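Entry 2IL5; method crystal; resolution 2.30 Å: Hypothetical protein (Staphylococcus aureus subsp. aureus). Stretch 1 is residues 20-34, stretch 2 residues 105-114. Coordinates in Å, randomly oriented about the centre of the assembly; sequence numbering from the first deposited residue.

Stretch 1 (20-34) KLYKFSPELVYEAWT
Stretch 2 (105-114) VIEVEFFERE

A short helix packs along a strand, nearly antiparallel to it. K20–Y22 is extended; after the K23–S25 loop a helix starts at P26, with phi/psi near -60/-43, and its axis runs at 162° to strand 105–112, 8.6 Å away at closest. The register is set by P26 CA and F110 CA, 5.8 Å apart. S25 (chi1 p) caps the helix, its OG accepting from L28 N at 3.2 Å.

The apolar contact, where side chains pack to exclude water, obeys strand alternation: I106 (m, t), V108 (p) and F110 (m, chi2 97°) have CA-to-CB bonds directed toward stretch 1, E107's away. F110 is the hub. Its CE2 meets V29 CG1 (V29 t) at 3.6 Å, and its CE1 meets Y30 CD2 (Y30 t) at 3.6 Å; P26 CG reaches on to E112 CG at 3.7 Å.

Aromatic rings supply further contacts. Y30 CA sits over the F110 ring, 4.3 Å from its centroid, its C-H meeting pi density. W33 (m, chi2 85°) receives the F110 edge on its face, F110 CZ lying 3.5 Å from W33 CD1, and V108 CG1 likewise stands 3.8 Å above the centroid of its six-membered ring. I106 CG2 meets W33 CZ3 at 3.8 Å. W33 NE1 is buried without a partner.

The one hydrogen bond between the stretches comes from R113 (chi1 to chi3 m, t, p), just past the strand: cationic R113 NH1 donates to the carbonyl Y22 O, near the guanidinium plane, at 2.8 Å, but the 130° N-H...O angle leaves it weak. L21 CB covers one guanidinium face.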

# COMPACT_ATOMS: atom_id res chain seq x y z
N LYS A 20 0.40 5.63 -11.91
CA LYS A 20 0.01 4.58 -12.88
C LYS A 20 -1.18 5.02 -13.74
O LYS A 20 -2.12 5.62 -13.23
CB LYS A 20 -0.36 3.30 -12.16
CG LYS A 20 0.78 2.64 -11.41
CD LYS A 20 1.80 2.13 -12.39
CE LYS A 20 3.00 1.60 -11.67
NZ LYS A 20 3.93 1.00 -12.68
N LEU A 21 -1.11 4.69 -15.03
CA LEU A 21 -2.22 4.89 -16.00
C LEU A 21 -2.82 3.53 -16.42
O LEU A 21 -2.13 2.68 -16.95
CB LEU A 21 -1.74 5.65 -17.24
CG LEU A 21 -1.20 7.08 -17.06
CD1 LEU A 21 -0.63 7.61 -18.39
CD2 LEU A 21 -2.23 8.06 -16.55
N TYR A 22 -4.10 3.34 -16.13
CA TYR A 22 -4.80 2.10 -16.48
C TYR A 22 -5.93 2.42 -17.41
O TYR A 22 -6.43 3.54 -17.41
CB TYR A 22 -5.36 1.43 -15.23
CG TYR A 22 -4.32 1.09 -14.22
CD1 TYR A 22 -4.32 1.68 -12.94
CD2 TYR A 22 -3.29 0.19 -14.54
CE1 TYR A 22 -3.33 1.36 -12.01
CE2 TYR A 22 -2.31 -0.13 -13.63
CZ TYR A 22 -2.33 0.46 -12.36
OH TYR A 22 -1.35 0.11 -11.47
N LYS A 23 -6.33 1.41 -18.18
CA LYS A 23 -7.52 1.46 -19.02
C LYS A 23 -8.81 1.28 -18.20
O LYS A 23 -9.90 1.65 -18.64
CB LYS A 23 -7.45 0.37 -20.10
CG LYS A 23 -7.44 -1.04 -19.49
CD LYS A 23 -7.36 -2.13 -20.52
CE LYS A 23 -7.10 -3.45 -19.82
NZ LYS A 23 -6.38 -4.41 -20.71
N PHE A 24 -8.70 0.66 -17.03
CA PHE A 24 -9.85 0.43 -16.15
C PHE A 24 -10.49 1.73 -15.68
O PHE A 24 -9.78 2.71 -15.53
CB PHE A 24 -9.40 -0.33 -14.91
CG PHE A 24 -8.67 -1.57 -15.22
CD1 PHE A 24 -9.27 -2.58 -15.97
CD2 PHE A 24 -7.37 -1.75 -14.77
CE1 PHE A 24 -8.57 -3.76 -16.26
CE2 PHE A 24 -6.67 -2.92 -15.05
CZ PHE A 24 -7.27 -3.93 -15.78
N SER A 25 -11.81 1.72 -15.43
CA SER A 25 -12.53 2.83 -14.80
C SER A 25 -12.04 3.12 -13.34
O SER A 25 -11.58 2.19 -12.65
CB SER A 25 -14.04 2.57 -14.80
OG SER A 25 -14.39 1.58 -13.85
N PRO A 26 -12.11 4.40 -12.89
CA PRO A 26 -11.71 4.75 -11.51
C PRO A 26 -12.41 3.87 -10.49
O PRO A 26 -11.79 3.42 -9.55
CB PRO A 26 -12.18 6.21 -11.36
CG PRO A 26 -12.02 6.75 -12.72
CD PRO A 26 -12.48 5.61 -13.65
N GLU A 27 -13.69 3.65 -10.70
CA GLU A 27 -14.47 2.69 -9.95
C GLU A 27 -13.87 1.29 -9.82
O GLU A 27 -13.99 0.67 -8.76
CB GLU A 27 -15.85 2.56 -10.58
CG GLU A 27 -16.47 1.20 -10.32
CD GLU A 27 -17.94 1.15 -10.61
OE1 GLU A 27 -18.34 1.50 -11.74
OE2 GLU A 27 -18.68 0.74 -9.70
N LEU A 28 -13.32 0.75 -10.92
CA LEU A 28 -12.69 -0.59 -10.88
C LEU A 28 -11.38 -0.58 -10.11
O LEU A 28 -11.12 -1.51 -9.34
CB LEU A 28 -12.51 -1.19 -12.28
CG LEU A 28 -13.78 -1.76 -12.95
CD1 LEU A 28 -13.41 -2.30 -14.30
CD2 LEU A 28 -14.50 -2.85 -12.12
N VAL A 29 -10.56 0.46 -10.30
CA VAL A 29 -9.34 0.62 -9.51
C VAL A 29 -9.61 0.92 -8.03
O VAL A 29 -8.95 0.36 -7.16
CB VAL A 29 -8.39 1.67 -10.12
CG1 VAL A 29 -7.08 1.70 -9.34
CG2 VAL A 29 -8.12 1.31 -11.59
N TYR A 30 -10.60 1.78 -7.75
CA TYR A 30 -10.96 2.14 -6.38
C TYR A 30 -11.44 0.92 -5.63
O TYR A 30 -11.07 0.70 -4.49
CB TYR A 30 -12.01 3.26 -6.36
CG TYR A 30 -12.49 3.68 -4.98
CD1 TYR A 30 -13.68 3.14 -4.42
CD2 TYR A 30 -11.79 4.64 -4.23
CE1 TYR A 30 -14.13 3.52 -3.15
CE2 TYR A 30 -12.22 5.03 -2.96
CZ TYR A 30 -13.38 4.47 -2.42
OH TYR A 30 -13.81 4.89 -1.16
N GLU A 31 -12.27 0.12 -6.28
CA GLU A 31 -12.74 -1.15 -5.73
C GLU A 31 -11.60 -2.08 -5.26
O GLU A 31 -11.71 -2.72 -4.20
CB GLU A 31 -13.62 -1.87 -6.75
CG GLU A 31 -14.41 -3.07 -6.20
CD GLU A 31 -15.37 -3.72 -7.23
OE1 GLU A 31 -14.94 -4.15 -8.33
OE2 GLU A 31 -16.57 -3.82 -6.92
N ALA A 32 -10.51 -2.16 -6.04
CA ALA A 32 -9.34 -3.00 -5.69
C ALA A 32 -8.80 -2.71 -4.30
O ALA A 32 -8.30 -3.63 -3.63
CB ALA A 32 -8.24 -2.82 -6.73
N TRP A 33 -8.95 -1.45 -3.86
CA TRP A 33 -8.38 -0.88 -2.64
C TRP A 33 -9.32 -1.00 -1.47
O TRP A 33 -8.92 -0.77 -0.34
CB TRP A 33 -8.04 0.63 -2.82
CG TRP A 33 -6.72 0.89 -3.57
CD1 TRP A 33 -6.55 0.94 -4.95
CD2 TRP A 33 -5.43 1.14 -2.99
NE1 TRP A 33 -5.22 1.22 -5.24
CE2 TRP A 33 -4.52 1.34 -4.07
CE3 TRP A 33 -4.95 1.21 -1.68
CZ2 TRP A 33 -3.14 1.61 -3.85
CZ3 TRP A 33 -3.56 1.48 -1.47
CH2 TRP A 33 -2.69 1.66 -2.54
N THR A 34 -10.58 -1.35 -1.75
CA THR A 34 -11.63 -1.17 -0.75
C THR A 34 -12.53 -2.36 -0.63
O THR A 34 -13.48 -2.36 0.16
CB THR A 34 -12.49 0.11 -1.01
OG1 THR A 34 -13.03 0.05 -2.32
CG2 THR A 34 -11.66 1.39 -0.83
N VAL A 105 2.00 6.05 6.09
CA VAL A 105 0.87 6.73 5.49
C VAL A 105 0.81 6.35 4.03
O VAL A 105 1.80 6.43 3.35
CB VAL A 105 1.00 8.29 5.69
CG1 VAL A 105 0.12 9.06 4.69
CG2 VAL A 105 0.71 8.68 7.16
N ILE A 106 -0.36 5.94 3.59
CA ILE A 106 -0.69 5.85 2.16
C ILE A 106 -1.77 6.88 1.78
O ILE A 106 -2.79 6.98 2.43
CB ILE A 106 -1.21 4.41 1.81
CG1 ILE A 106 -0.01 3.43 1.80
CG2 ILE A 106 -1.98 4.40 0.46
CD1 ILE A 106 -0.42 1.93 1.61
N GLU A 107 -1.53 7.67 0.74
CA GLU A 107 -2.58 8.54 0.16
C GLU A 107 -2.61 8.26 -1.32
O GLU A 107 -1.60 8.40 -1.99
CB GLU A 107 -2.34 10.00 0.46
CG GLU A 107 -2.34 10.28 1.96
CD GLU A 107 -1.94 11.67 2.35
OE1 GLU A 107 -1.45 12.45 1.51
OE2 GLU A 107 -2.15 12.02 3.55
N VAL A 108 -3.75 7.79 -1.82
CA VAL A 108 -3.86 7.39 -3.20
C VAL A 108 -5.11 8.04 -3.84
O VAL A 108 -6.23 7.89 -3.36
CB VAL A 108 -3.77 5.82 -3.39
CG1 VAL A 108 -4.92 5.12 -2.69
CG2 VAL A 108 -3.74 5.45 -4.91
N GLU A 109 -4.88 8.78 -4.92
CA GLU A 109 -5.95 9.44 -5.64
C GLU A 109 -6.18 8.83 -7.03
O GLU A 109 -5.23 8.49 -7.73
CB GLU A 109 -5.68 10.94 -5.71
CG GLU A 109 -6.97 11.75 -5.61
CD GLU A 109 -6.78 13.25 -5.57
OE1 GLU A 109 -5.63 13.75 -5.46
OE2 GLU A 109 -7.83 13.94 -5.61
N PHE A 110 -7.46 8.72 -7.41
CA PHE A 110 -7.91 8.15 -8.68
C PHE A 110 -8.58 9.23 -9.56
O PHE A 110 -9.55 9.86 -9.13
CB PHE A 110 -8.89 6.99 -8.41
CG PHE A 110 -8.40 6.02 -7.38
CD1 PHE A 110 -8.81 6.14 -6.05
CD2 PHE A 110 -7.46 5.04 -7.70
CE1 PHE A 110 -8.31 5.28 -5.05
CE2 PHE A 110 -6.97 4.18 -6.72
CZ PHE A 110 -7.40 4.29 -5.40
N PHE A 111 -8.04 9.49 -10.74
CA PHE A 111 -8.64 10.44 -11.68
C PHE A 111 -9.09 9.74 -12.95
O PHE A 111 -8.38 8.88 -13.46
CB PHE A 111 -7.64 11.54 -12.08
CG PHE A 111 -7.23 12.43 -10.94
CD1 PHE A 111 -6.18 12.04 -10.09
CD2 PHE A 111 -7.86 13.66 -10.73
CE1 PHE A 111 -5.79 12.86 -9.03
CE2 PHE A 111 -7.46 14.50 -9.67
CZ PHE A 111 -6.41 14.10 -8.83
N GLU A 112 -10.26 10.11 -13.45
CA GLU A 112 -10.73 9.62 -14.75
C GLU A 112 -9.97 10.32 -15.87
O GLU A 112 -9.82 11.55 -15.84
CB GLU A 112 -12.22 9.88 -14.91
CG GLU A 112 -12.99 8.79 -15.66
CD GLU A 112 -14.47 8.82 -15.33
OE1 GLU A 112 -14.85 9.61 -14.41
OE2 GLU A 112 -15.25 8.06 -15.98
N ARG A 113 -9.44 9.55 -16.81
CA ARG A 113 -8.82 10.14 -18.00
C ARG A 113 -9.87 10.31 -19.10
O ARG A 113 -10.94 9.69 -19.03
CB ARG A 113 -7.69 9.25 -18.49
CG ARG A 113 -6.75 8.82 -17.40
CD ARG A 113 -6.12 7.48 -17.71
NE ARG A 113 -5.20 7.55 -18.84
CZ ARG A 113 -4.85 6.49 -19.57
NH1 ARG A 113 -5.34 5.29 -19.27
NH2 ARG A 113 -4.01 6.62 -20.60
N GLU A 114 -9.57 11.15 -20.09
CA GLU A 114 -10.35 11.13 -21.36
C GLU A 114 -9.50 10.50 -22.47
O GLU A 114 -8.52 11.08 -22.95
CB GLU A 114 -10.92 12.50 -21.76
CG GLU A 114 -10.01 13.67 -21.48
CD GLU A 114 -10.31 14.85 -22.37
OE1 GLU A 114 -11.50 15.05 -22.72
OE2 GLU A 114 -9.35 15.57 -22.73